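Local coordinates for protein lipopolysaccharide core heptose(I) kinase WaaP (Pseudomonas aeruginosa, PDB 6DFL) that phosphorylates the first heptose of the lipopolysaccharide inner core using ATP, also acts as a tyrosine kinase, and holds acylated acyl carrier protein, at residues 140-144 against 218-223; 144-149 against 226-231. The contacts are given in a common frame with arbitrary orientation. Numbering follows the deposited sequence.

Interaction 1 of 2, residues 140-144 against 218-223. With G9S (S-[2-({N-[(2S)-2-hydroxy-3,3-dimethyl-4-(phosphonooxy)butanoyl]-beta-alanyl}amino)ethyl] hexadecanethioate), chain C.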
ATOM      1  N   LYS A 140      -9.862  -6.127   6.406  1.00 80.12           N
ATOM      2  CA  LYS A 140      -8.645  -6.578   5.751  1.00 76.75           C
ATOM      3  C   LYS A 140      -8.647  -6.181   4.283  1.00 72.46           C
ATOM      4  O   LYS A 140      -7.758  -5.462   3.815  1.00 71.71           O
ATOM      5  CB  LYS A 140      -8.515  -8.088   5.915  1.00 75.54           C
ATOM      6  CG  LYS A 140      -7.266  -8.677   5.325  1.00 74.21           C
ATOM      7  CD  LYS A 140      -7.334 -10.173   5.453  1.00 72.43           C
ATOM      8  CE  LYS A 140      -6.096 -10.816   4.903  1.00 75.78           C
ATOM      9  NZ  LYS A 140      -6.360 -12.272   4.750  1.00 79.21           N
ATOM     10  N   ARG A 141      -9.677  -6.602   3.547  1.00 77.14           N
ATOM     11  CA  ARG A 141      -9.710  -6.346   2.109  1.00 70.87           C
ATOM     12  C   ARG A 141      -9.751  -4.848   1.802  1.00 66.33           C
ATOM     13  O   ARG A 141      -9.104  -4.381   0.859  1.00 68.55           O
ATOM     14  CB  ARG A 141     -10.890  -7.087   1.492  1.00 75.44           C
ATOM     15  CG  ARG A 141     -10.750  -8.613   1.579  1.00 75.33           C
ATOM     16  CD  ARG A 141     -11.901  -9.302   0.842  1.00 83.76           C
ATOM     17  NE  ARG A 141     -13.046  -9.584   1.702  1.00 83.11           N
ATOM     18  CZ  ARG A 141     -13.318 -10.784   2.206  1.00 81.32           C
ATOM     19  NH1 ARG A 141     -12.528 -11.822   1.947  1.00 73.86           N
ATOM     20  NH2 ARG A 141     -14.391 -10.943   2.966  1.00 85.40           N
ATOM     21  N   ALA A 142     -10.454  -4.069   2.618  1.00 63.54           N
ATOM     22  CA  ALA A 142     -10.446  -2.625   2.412  1.00 63.62           C
ATOM     23  C   ALA A 142      -9.040  -2.042   2.540  1.00 72.49           C
ATOM     24  O   ALA A 142      -8.678  -1.134   1.780  1.00 72.25           O
ATOM     25  CB  ALA A 142     -11.394  -1.956   3.399  1.00 66.78           C
ATOM     26  N   LEU A 143      -8.230  -2.545   3.483  1.00 70.42           N
ATOM     27  CA  LEU A 143      -6.859  -2.050   3.614  1.00 65.47           C
ATOM     28  C   LEU A 143      -5.992  -2.501   2.444  1.00 62.62           C
ATOM     29  O   LEU A 143      -5.277  -1.692   1.846  1.00 62.53           O
ATOM     30  CB  LEU A 143      -6.264  -2.512   4.940  1.00 67.83           C
ATOM     31  CG  LEU A 143      -6.828  -1.762   6.135  1.00 71.64           C
ATOM     32  CD1 LEU A 143      -6.530  -2.492   7.421  1.00 77.52           C
ATOM     33  CD2 LEU A 143      -6.251  -0.372   6.182  1.00 71.77           C
ATOM     34  N   VAL A 144      -6.047  -3.791   2.097  1.00 60.01           N
ATOM     35  CA  VAL A 144      -5.363  -4.269   0.900  1.00 60.21           C
ATOM     36  C   VAL A 144      -5.694  -3.372  -0.289  1.00 69.02           C
ATOM     37  O   VAL A 144      -4.805  -2.953  -1.040  1.00 68.91           O
ATOM     38  CB  VAL A 144      -5.744  -5.731   0.607  1.00 66.47           C
ATOM     39  CG1 VAL A 144      -5.267  -6.112  -0.777  1.00 66.59           C
ATOM     40  CG2 VAL A 144      -5.159  -6.669   1.659  1.00 66.56           C
ATOM     41  N   GLY A 218      -0.934 -13.341   6.438  1.00 74.04           N
ATOM     42  CA  GLY A 218      -2.059 -14.182   6.075  1.00 75.62           C
ATOM     43  C   GLY A 218      -2.842 -13.701   4.868  1.00 79.42           C
ATOM     44  O   GLY A 218      -4.077 -13.787   4.855  1.00 78.31           O
ATOM     45  N   LEU A 219      -2.160 -13.191   3.851  1.00 78.11           N
ATOM     46  CA  LEU A 219      -2.841 -12.847   2.611  1.00 68.95           C
ATOM     47  C   LEU A 219      -3.145 -14.126   1.854  1.00 73.78           C
ATOM     48  O   LEU A 219      -2.226 -14.865   1.476  1.00 67.27           O
ATOM     49  CB  LEU A 219      -1.992 -11.913   1.753  1.00 63.01           C
ATOM     50  CG  LEU A 219      -1.614 -10.551   2.354  1.00 65.68           C
ATOM     51  CD1 LEU A 219      -0.783  -9.725   1.404  1.00 63.51           C
ATOM     52  CD2 LEU A 219      -2.811  -9.768   2.810  1.00 65.89           C
ATOM     53  N   THR A 220      -4.436 -14.376   1.611  1.00 75.30           N
ATOM     54  CA  THR A 220      -4.826 -15.469   0.741  1.00 75.60           C
ATOM     55  C   THR A 220      -4.355 -15.172  -0.674  1.00 75.33           C
ATOM     56  O   THR A 220      -3.952 -14.052  -0.997  1.00 68.10           O
ATOM     57  CB  THR A 220      -6.342 -15.669   0.763  1.00 74.82           C
ATOM     58  OG1 THR A 220      -6.971 -14.708  -0.108  1.00 75.28           O
ATOM     59  CG2 THR A 220      -6.874 -15.510   2.191  1.00 71.24           C
ATOM     60  N   ARG A 221      -4.401 -16.198  -1.532  1.00 77.24           N
ATOM     61  CA  ARG A 221      -4.140 -15.947  -2.941  1.00 78.57           C
ATOM     62  C   ARG A 221      -5.096 -14.903  -3.474  1.00 77.23           C
ATOM     63  O   ARG A 221      -4.738 -14.125  -4.362  1.00 76.53           O
ATOM     64  CB  ARG A 221      -4.268 -17.225  -3.761  1.00 87.60           C
ATOM     65  CG  ARG A 221      -3.195 -18.241  -3.506  1.00 88.42           C
ATOM     66  CD  ARG A 221      -3.616 -19.556  -4.087  1.00 95.58           C
ATOM     67  NE  ARG A 221      -3.140 -20.683  -3.299  1.00100.19           N
ATOM     68  CZ  ARG A 221      -3.834 -21.800  -3.103  1.00105.31           C
ATOM     69  NH1 ARG A 221      -5.048 -21.937  -3.627  1.00106.26           N
ATOM     70  NH2 ARG A 221      -3.317 -22.779  -2.371  1.00109.82           N
ATOM     71  N   ARG A 222      -6.301 -14.843  -2.915  1.00 75.47           N
ATOM     72  CA  ARG A 222      -7.300 -13.937  -3.454  1.00 77.81           C
ATOM     73  C   ARG A 222      -7.109 -12.520  -2.939  1.00 73.21           C
ATOM     74  O   ARG A 222      -7.392 -11.559  -3.665  1.00 75.52           O
ATOM     75  CB  ARG A 222      -8.699 -14.473  -3.144  1.00 76.51           C
ATOM     76  CG  ARG A 222      -9.113 -15.548  -4.129  1.00 79.91           C
ATOM     77  CD  ARG A 222     -10.012 -16.601  -3.522  1.00 82.73           C
ATOM     78  NE  ARG A 222      -9.219 -17.600  -2.821  1.00 84.58           N
ATOM     79  CZ  ARG A 222      -9.195 -17.749  -1.508  1.00 81.64           C
ATOM     80  NH1 ARG A 222      -8.425 -18.688  -0.988  1.00 83.92           N
ATOM     81  NH2 ARG A 222      -9.939 -16.977  -0.726  1.00 79.13           N
ATOM     82  N   ASP A 223      -6.623 -12.360  -1.708  1.00 74.11           N
ATOM     83  CA  ASP A 223      -6.233 -11.025  -1.271  1.00 70.53           C
ATOM     84  C   ASP A 223      -5.153 -10.450  -2.173  1.00 63.35           C
ATOM     85  O   ASP A 223      -5.082  -9.236  -2.358  1.00 68.03           O
ATOM     86  CB  ASP A 223      -5.758 -11.052   0.179  1.00 73.85           C
ATOM     87  CG  ASP A 223      -6.792 -11.628   1.128  1.00 80.05           C
ATOM     88  OD1 ASP A 223      -8.017 -11.407   0.916  1.00 83.50           O
ATOM     89  OD2 ASP A 223      -6.368 -12.304   2.099  1.00 78.12           O
TER
HETATM   90  C1  G9S C 101      -1.946 -15.489  -8.043  1.00 96.03           C
HETATM   91  C2  G9S C 101      -2.652 -17.829  -7.430  1.00109.13           C
HETATM   92  C3  G9S C 101      -2.348 -19.318  -7.392  1.00111.08           C
HETATM   93  C4  G9S C 101      -2.115 -19.980  -8.738  1.00116.95           C
HETATM   94  C5  G9S C 101      -2.226 -19.025 -11.185  1.00117.64           C
HETATM   95  C6  G9S C 101      -4.823 -19.398 -11.617  1.00119.12           C
HETATM   96  C7  G9S C 101      -5.702 -20.457 -12.240  1.00119.25           C
HETATM   97  C8  G9S C 101      -5.274 -19.152 -10.202  1.00114.71           C
HETATM   98  C10 G9S C 101       0.807 -13.414  -7.433  1.00 88.62           C
HETATM   99  C11 G9S C 101       2.255 -13.052  -7.259  1.00 73.81           C
HETATM  100  C12 G9S C 101       2.514 -11.885  -6.335  1.00 70.07           C
HETATM  101  C13 G9S C 101       1.295 -11.336  -5.616  1.00 70.89           C
HETATM  102  C14 G9S C 101       0.904  -9.890  -5.951  1.00 70.28           C
HETATM  103  C15 G9S C 101       1.319  -8.814  -4.959  1.00 68.53           C
HETATM  104  C16 G9S C 101       0.518  -8.683  -3.685  1.00 57.82           C
HETATM  105  N2  G9S C 101      -1.681 -16.904  -7.994  1.00106.12           N
HETATM  106  C19 G9S C 101      -1.621 -14.704  -6.797  1.00 86.55           C
HETATM  107  C20 G9S C 101      -4.967 -18.149 -12.432  1.00110.19           C
HETATM  108  C21 G9S C 101       0.469  -7.319  -3.002  1.00 54.99           C
HETATM  109  C22 G9S C 101       0.160  -7.377  -1.509  1.00 60.84           C
HETATM  110  C23 G9S C 101       0.479  -6.181  -0.660  1.00 64.59           C
HETATM  111  C24 G9S C 101      -0.695  -5.552   0.061  1.00 63.86           C
HETATM  112  C25 G9S C 101      -0.449  -4.490   1.125  1.00 64.52           C
HETATM  113  C26 G9S C 101      -1.545  -4.260   2.170  1.00 66.81           C
HETATM  114  C27 G9S C 101      -1.477  -5.085   3.441  1.00 74.49           C
HETATM  115  C28 G9S C 101      -2.397  -4.665   4.548  1.00 76.23           C
HETATM  116  C29 G9S C 101      -1.780  -4.214   5.834  1.00 68.90           C
HETATM  117  C30 G9S C 101      -3.357 -19.939 -11.674  1.00119.78           C
HETATM  118  N3  G9S C 101      -1.666 -19.075  -9.826  1.00120.68           N
HETATM  119  O2  G9S C 101      -3.722 -17.412  -7.000  1.00103.01           O
HETATM  120  O3  G9S C 101       0.155 -13.027  -8.395  1.00 84.58           O
HETATM  121  O4  G9S C 101      -1.748 -18.213 -11.971  1.00116.23           O
HETATM  122  O5  G9S C 101      -3.227 -21.189 -11.100  1.00120.96           O
HETATM  123  O6  G9S C 101      -5.122 -21.216 -13.253  1.00125.29           O
HETATM  124  O8  G9S C 101      -5.287 -22.895 -15.133  1.00125.39           O
HETATM  125  O9  G9S C 101      -6.250 -20.599 -15.450  1.00119.07           O
HETATM  126  P1  G9S C 101      -5.978 -21.722 -14.471  1.00123.95           P
HETATM  127  S1  G9S C 101       0.112 -14.649  -6.365  1.00107.03           S
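Lys140 lays its fully extended side chain along Leu219, with CE 4.0 Å from Leu219 CD2, and carries its ammonium to the turn that starts helix 221-232. There Lys140 NZ donates to Gly218 O at 2.7 Å and forms a salt bridge with Asp223 OD2, also at 2.7 Å; an acidic side chain of the acyl carrier protein is a further salt-bridge partner. One helical turn on, Val144 packs its CG2 4.1 Å from Leu219 CD2, while its CG1 lies 3.5 Å from Asp223 O. Leu219 also faces the lipid, its CD1 3.9 Å from G9S C22, so this apolar patch backs the acyl channel. Asp223 OD2 has a second task: it accepts from Thr220 N at 2.9 Å, and Asp223 N returns a bond to Thr220 OG1, again at 2.9 Å. The reciprocal pair is a capping box with Thr220 as N-cap, here tied by a buried lysine to a neighbouring helix at the docking surface for acyl carrier protein.

Interaction 2 of 2, residues 144-149 against 226-231. With G9S (S-[2-({N-[(2S)-2-hydroxy-3,3-dimethyl-4-(phosphonooxy)butanoyl]-beta-alanyl}amino)ethyl] hexadecanethioate), chain C.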
ATOM      1  N   VAL A 144      -6.047  -3.791   2.097  1.00 60.01           N
ATOM      2  CA  VAL A 144      -5.363  -4.269   0.900  1.00 60.21           C
ATOM      3  C   VAL A 144      -5.694  -3.372  -0.289  1.00 69.02           C
ATOM      4  O   VAL A 144      -4.805  -2.953  -1.040  1.00 68.91           O
ATOM      5  CB  VAL A 144      -5.744  -5.731   0.607  1.00 66.47           C
ATOM      6  CG1 VAL A 144      -5.267  -6.112  -0.777  1.00 66.59           C
ATOM      7  CG2 VAL A 144      -5.159  -6.669   1.659  1.00 66.56           C
ATOM      8  N   GLU A 145      -6.981  -3.055  -0.472  1.00 61.79           N
ATOM      9  CA  GLU A 145      -7.364  -2.289  -1.653  1.00 68.92           C
ATOM     10  C   GLU A 145      -6.938  -0.841  -1.522  1.00 66.35           C
ATOM     11  O   GLU A 145      -6.515  -0.227  -2.508  1.00 67.32           O
ATOM     12  CB  GLU A 145      -8.872  -2.382  -1.896  1.00 70.42           C
ATOM     13  CG  GLU A 145      -9.321  -3.795  -2.164  1.00 77.16           C
ATOM     14  CD  GLU A 145     -10.780  -3.860  -2.584  1.00 89.49           C
ATOM     15  OE1 GLU A 145     -11.333  -2.787  -2.916  1.00 92.03           O
ATOM     16  OE2 GLU A 145     -11.360  -4.974  -2.577  1.00 86.07           O
ATOM     17  N   ALA A 146      -7.049  -0.275  -0.321  1.00 61.61           N
ATOM     18  CA  ALA A 146      -6.634   1.108  -0.140  1.00 65.66           C
ATOM     19  C   ALA A 146      -5.150   1.292  -0.459  1.00 66.81           C
ATOM     20  O   ALA A 146      -4.738   2.374  -0.894  1.00 69.11           O
ATOM     21  CB  ALA A 146      -6.937   1.562   1.284  1.00 65.00           C
ATOM     22  N   VAL A 147      -4.336   0.250  -0.292  1.00 59.48           N
ATOM     23  CA  VAL A 147      -2.926   0.423  -0.621  1.00 65.26           C
ATOM     24  C   VAL A 147      -2.728   0.252  -2.112  1.00 61.84           C
ATOM     25  O   VAL A 147      -1.965   0.995  -2.743  1.00 61.31           O
ATOM     26  CB  VAL A 147      -2.041  -0.548   0.186  1.00 62.71           C
ATOM     27  CG1 VAL A 147      -0.589  -0.383  -0.200  1.00 61.38           C
ATOM     28  CG2 VAL A 147      -2.250  -0.318   1.674  1.00 61.93           C
ATOM     29  N   ALA A 148      -3.400  -0.743  -2.687  1.00 62.85           N
ATOM     30  CA  ALA A 148      -3.444  -0.879  -4.138  1.00 60.69           C
ATOM     31  C   ALA A 148      -3.789   0.448  -4.809  1.00 59.83           C
ATOM     32  O   ALA A 148      -3.127   0.852  -5.765  1.00 64.75           O
ATOM     33  CB  ALA A 148      -4.428  -1.969  -4.517  1.00 60.53           C
ATOM     34  N   ARG A 149      -4.748   1.196  -4.262  1.00 59.29           N
ATOM     35  CA  ARG A 149      -5.107   2.466  -4.889  1.00 63.89           C
ATOM     36  C   ARG A 149      -4.004   3.498  -4.753  1.00 63.69           C
ATOM     37  O   ARG A 149      -3.723   4.251  -5.695  1.00 62.48           O
ATOM     38  CB  ARG A 149      -6.408   3.012  -4.300  1.00 70.13           C
ATOM     39  CG  ARG A 149      -7.660   2.372  -4.884  1.00 76.99           C
ATOM     40  CD  ARG A 149      -8.926   3.088  -4.433  1.00 85.76           C
ATOM     41  NE  ARG A 149      -9.000   3.281  -2.980  1.00 91.35           N
ATOM     42  CZ  ARG A 149      -9.680   2.492  -2.148  1.00 86.10           C
ATOM     43  NH1 ARG A 149     -10.347   1.441  -2.630  1.00 87.43           N
ATOM     44  NH2 ARG A 149      -9.690   2.754  -0.836  1.00 82.06           N
ATOM     45  N   ARG A 226      -7.036  -9.537  -5.535  1.00 62.15           N
ATOM     46  CA  ARG A 226      -7.692  -8.274  -5.213  1.00 59.20           C
ATOM     47  C   ARG A 226      -6.705  -7.122  -5.301  1.00 65.78           C
ATOM     48  O   ARG A 226      -6.996  -6.090  -5.909  1.00 69.59           O
ATOM     49  CB  ARG A 226      -8.299  -8.332  -3.810  1.00 72.36           C
ATOM     50  CG  ARG A 226      -9.739  -8.762  -3.744  1.00 68.44           C
ATOM     51  CD  ARG A 226     -10.201  -9.148  -2.353  1.00 75.70           C
ATOM     52  NE  ARG A 226     -11.249 -10.167  -2.399  1.00 80.23           N
ATOM     53  CZ  ARG A 226     -11.101 -11.438  -2.018  1.00 84.05           C
ATOM     54  NH1 ARG A 226      -9.945 -11.872  -1.518  1.00 82.97           N
ATOM     55  NH2 ARG A 226     -12.122 -12.287  -2.123  1.00 82.41           N
ATOM     56  N   PHE A 227      -5.513  -7.285  -4.712  1.00 69.38           N
ATOM     57  CA  PHE A 227      -4.533  -6.214  -4.787  1.00 62.72           C
ATOM     58  C   PHE A 227      -4.192  -5.887  -6.232  1.00 58.86           C
ATOM     59  O   PHE A 227      -4.141  -4.715  -6.609  1.00 61.96           O
ATOM     60  CB  PHE A 227      -3.245  -6.564  -4.027  1.00 61.55           C
ATOM     61  CG  PHE A 227      -2.254  -5.453  -4.054  1.00 55.61           C
ATOM     62  CD1 PHE A 227      -2.237  -4.509  -3.045  1.00 57.68           C
ATOM     63  CD2 PHE A 227      -1.416  -5.279  -5.131  1.00 56.20           C
ATOM     64  CE1 PHE A 227      -1.371  -3.439  -3.091  1.00 57.04           C
ATOM     65  CE2 PHE A 227      -0.540  -4.208  -5.171  1.00 56.63           C
ATOM     66  CZ  PHE A 227      -0.523  -3.291  -4.151  1.00 56.20           C
ATOM     67  N   LEU A 228      -3.868  -6.908  -7.030  1.00 57.50           N
ATOM     68  CA  LEU A 228      -3.386  -6.671  -8.390  1.00 62.71           C
ATOM     69  C   LEU A 228      -4.440  -5.971  -9.244  1.00 65.89           C
ATOM     70  O   LEU A 228      -4.123  -5.029  -9.989  1.00 62.75           O
ATOM     71  CB  LEU A 228      -2.983  -7.995  -9.028  1.00 64.74           C
ATOM     72  CG  LEU A 228      -1.743  -8.675  -8.420  1.00 66.88           C
ATOM     73  CD1 LEU A 228      -1.677 -10.144  -8.844  1.00 73.36           C
ATOM     74  CD2 LEU A 228      -0.494  -7.933  -8.851  1.00 58.58           C
ATOM     75  N   ARG A 229      -5.694  -6.422  -9.142  1.00 64.50           N
ATOM     76  CA  ARG A 229      -6.785  -5.803  -9.890  1.00 71.33           C
ATOM     77  C   ARG A 229      -6.905  -4.327  -9.540  1.00 70.00           C
ATOM     78  O   ARG A 229      -6.907  -3.465 -10.427  1.00 70.11           O
ATOM     79  CB  ARG A 229      -8.102  -6.538  -9.604  1.00 70.32           C
ATOM     80  CG  ARG A 229      -9.319  -5.882 -10.239  1.00 79.01           C
ATOM     81  CD  ARG A 229     -10.496  -6.873 -10.367  1.00 82.66           C
ATOM     82  NE  ARG A 229     -11.151  -7.179  -9.093  1.00 77.22           N
ATOM     83  CZ  ARG A 229     -11.682  -8.366  -8.795  1.00 79.53           C
ATOM     84  NH1 ARG A 229     -11.622  -9.366  -9.666  1.00 81.64           N
ATOM     85  NH2 ARG A 229     -12.265  -8.564  -7.623  1.00 80.90           N
ATOM     86  N   THR A 230      -6.996  -4.013  -8.247  1.00 64.70           N
ATOM     87  CA  THR A 230      -7.121  -2.612  -7.866  1.00 63.63           C
ATOM     88  C   THR A 230      -5.868  -1.839  -8.237  1.00 69.91           C
ATOM     89  O   THR A 230      -5.945  -0.674  -8.650  1.00 70.88           O
ATOM     90  CB  THR A 230      -7.390  -2.511  -6.379  1.00 61.47           C
ATOM     91  OG1 THR A 230      -8.498  -3.344  -6.056  1.00 63.23           O
ATOM     92  CG2 THR A 230      -7.707  -1.092  -5.963  1.00 60.21           C
ATOM     93  N   TYR A 231      -4.700  -2.482  -8.138  1.00 68.11           N
ATOM     94  CA  TYR A 231      -3.459  -1.773  -8.442  1.00 66.51           C
ATOM     95  C   TYR A 231      -3.399  -1.384  -9.919  1.00 66.78           C
ATOM     96  O   TYR A 231      -3.153  -0.219 -10.257  1.00 64.21           O
ATOM     97  CB  TYR A 231      -2.228  -2.606  -8.058  1.00 57.93           C
ATOM     98  CG  TYR A 231      -0.988  -1.954  -8.615  1.00 64.75           C
ATOM     99  CD1 TYR A 231      -0.525  -0.731  -8.097  1.00 60.79           C
ATOM    100  CD2 TYR A 231      -0.303  -2.518  -9.683  1.00 63.95           C
ATOM    101  CE1 TYR A 231       0.554  -0.105  -8.632  1.00 59.06           C
ATOM    102  CE2 TYR A 231       0.803  -1.892 -10.216  1.00 64.07           C
ATOM    103  CZ  TYR A 231       1.220  -0.687  -9.682  1.00 61.90           C
ATOM    104  OH  TYR A 231       2.308  -0.054 -10.208  1.00 65.06           O
TER
HETATM  105  C1  G9S C 101      -1.946 -15.489  -8.043  1.00 96.03           C
HETATM  106  C2  G9S C 101      -2.652 -17.829  -7.430  1.00109.13           C
HETATM  107  C3  G9S C 101      -2.348 -19.318  -7.392  1.00111.08           C
HETATM  108  C4  G9S C 101      -2.115 -19.980  -8.738  1.00116.95           C
HETATM  109  C5  G9S C 101      -2.226 -19.025 -11.185  1.00117.64           C
HETATM  110  C6  G9S C 101      -4.823 -19.398 -11.617  1.00119.12           C
HETATM  111  C7  G9S C 101      -5.702 -20.457 -12.240  1.00119.25           C
HETATM  112  C8  G9S C 101      -5.274 -19.152 -10.202  1.00114.71           C
HETATM  113  C10 G9S C 101       0.807 -13.414  -7.433  1.00 88.62           C
HETATM  114  C11 G9S C 101       2.255 -13.052  -7.259  1.00 73.81           C
HETATM  115  C12 G9S C 101       2.514 -11.885  -6.335  1.00 70.07           C
HETATM  116  C13 G9S C 101       1.295 -11.336  -5.616  1.00 70.89           C
HETATM  117  C14 G9S C 101       0.904  -9.890  -5.951  1.00 70.28           C
HETATM  118  C15 G9S C 101       1.319  -8.814  -4.959  1.00 68.53           C
HETATM  119  C16 G9S C 101       0.518  -8.683  -3.685  1.00 57.82           C
HETATM  120  N2  G9S C 101      -1.681 -16.904  -7.994  1.00106.12           N
HETATM  121  C19 G9S C 101      -1.621 -14.704  -6.797  1.00 86.55           C
HETATM  122  C20 G9S C 101      -4.967 -18.149 -12.432  1.00110.19           C
HETATM  123  C21 G9S C 101       0.469  -7.319  -3.002  1.00 54.99           C
HETATM  124  C22 G9S C 101       0.160  -7.377  -1.509  1.00 60.84           C
HETATM  125  C23 G9S C 101       0.479  -6.181  -0.660  1.00 64.59           C
HETATM  126  C24 G9S C 101      -0.695  -5.552   0.061  1.00 63.86           C
HETATM  127  C25 G9S C 101      -0.449  -4.490   1.125  1.00 64.52           C
HETATM  128  C26 G9S C 101      -1.545  -4.260   2.170  1.00 66.81           C
HETATM  129  C27 G9S C 101      -1.477  -5.085   3.441  1.00 74.49           C
HETATM  130  C28 G9S C 101      -2.397  -4.665   4.548  1.00 76.23           C
HETATM  131  C29 G9S C 101      -1.780  -4.214   5.834  1.00 68.90           C
HETATM  132  C30 G9S C 101      -3.357 -19.939 -11.674  1.00119.78           C
HETATM  133  N3  G9S C 101      -1.666 -19.075  -9.826  1.00120.68           N
HETATM  134  O2  G9S C 101      -3.722 -17.412  -7.000  1.00103.01           O
HETATM  135  O3  G9S C 101       0.155 -13.027  -8.395  1.00 84.58           O
HETATM  136  O4  G9S C 101      -1.748 -18.213 -11.971  1.00116.23           O
HETATM  137  O5  G9S C 101      -3.227 -21.189 -11.100  1.00120.96           O
HETATM  138  O6  G9S C 101      -5.122 -21.216 -13.253  1.00125.29           O
HETATM  139  O8  G9S C 101      -5.287 -22.895 -15.133  1.00125.39           O
HETATM  140  O9  G9S C 101      -6.250 -20.599 -15.450  1.00119.07           O
HETATM  141  P1  G9S C 101      -5.978 -21.722 -14.471  1.00123.95           P
HETATM  142  S1  G9S C 101       0.112 -14.649  -6.365  1.00107.03           S
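The aromatic contact between these helical segments centres on Phe227. It brings its ring against Ala148, whose CB sits over one face in a CH-pi contact, 3.9 Å from the ring centroid; on the opposite face runs the acyl chain, with G9S C21 3.5 Å from Phe227 CG. Tyr231 meets Ala148 differently, with Ala148 O at its ring edge. Apolar contacts extend the interface: Val144 CG1 is 3.9 Å from Phe227 CB, Val147 CG1 4.3 Å from Phe227 CE1 and Ala148 CB 4.2 Å from Tyr231 CB. The segments run roughly parallel, crossing at -33° with their axes 8.0 Å apart, a close packing of two helices in the helical lobe of this protein-kinase-like fold that the small Ala148 permits. Van der Waals contacts with Thr230 line the other flank: Ala148 CB approaches Thr230 CB to 3.5 Å, and Arg149 CG reaches Thr230 CG2 at 3.6 Å. As for polar bonds, Thr230 OG1 turns back within its own helix to Arg226 O at 3.1 Å, and Tyr231 OH is hydrogen-bonded to His155.

In the fold
Interactions 1 and 2 are successive parts of one interface between helix 137-156 and the 218-232 region, with centres 9 Å apart. Val144 belongs to both, and Arg141 CD of interaction 1 lies 3.4 Å from Arg226 NE of interaction 2; a salt bridge from Asp223 to Arg226 adds a polar tie. Segment 218-223 supplies Leu219 and Arg221 to the pocket of the palmitoylated phosphopantetheine, and segment 226-231 supplies Phe227 and Leu228. Acidic groups of the acyl carrier protein pair with Lys140, Arg222 and Arg226, so the 218-232 region meets both carrier and acyl chain, while helix 137-156 backs it and adds Lys140 to the carrier contact. Both contacts lie away from Asp163, the active-site residue inferred by similarity.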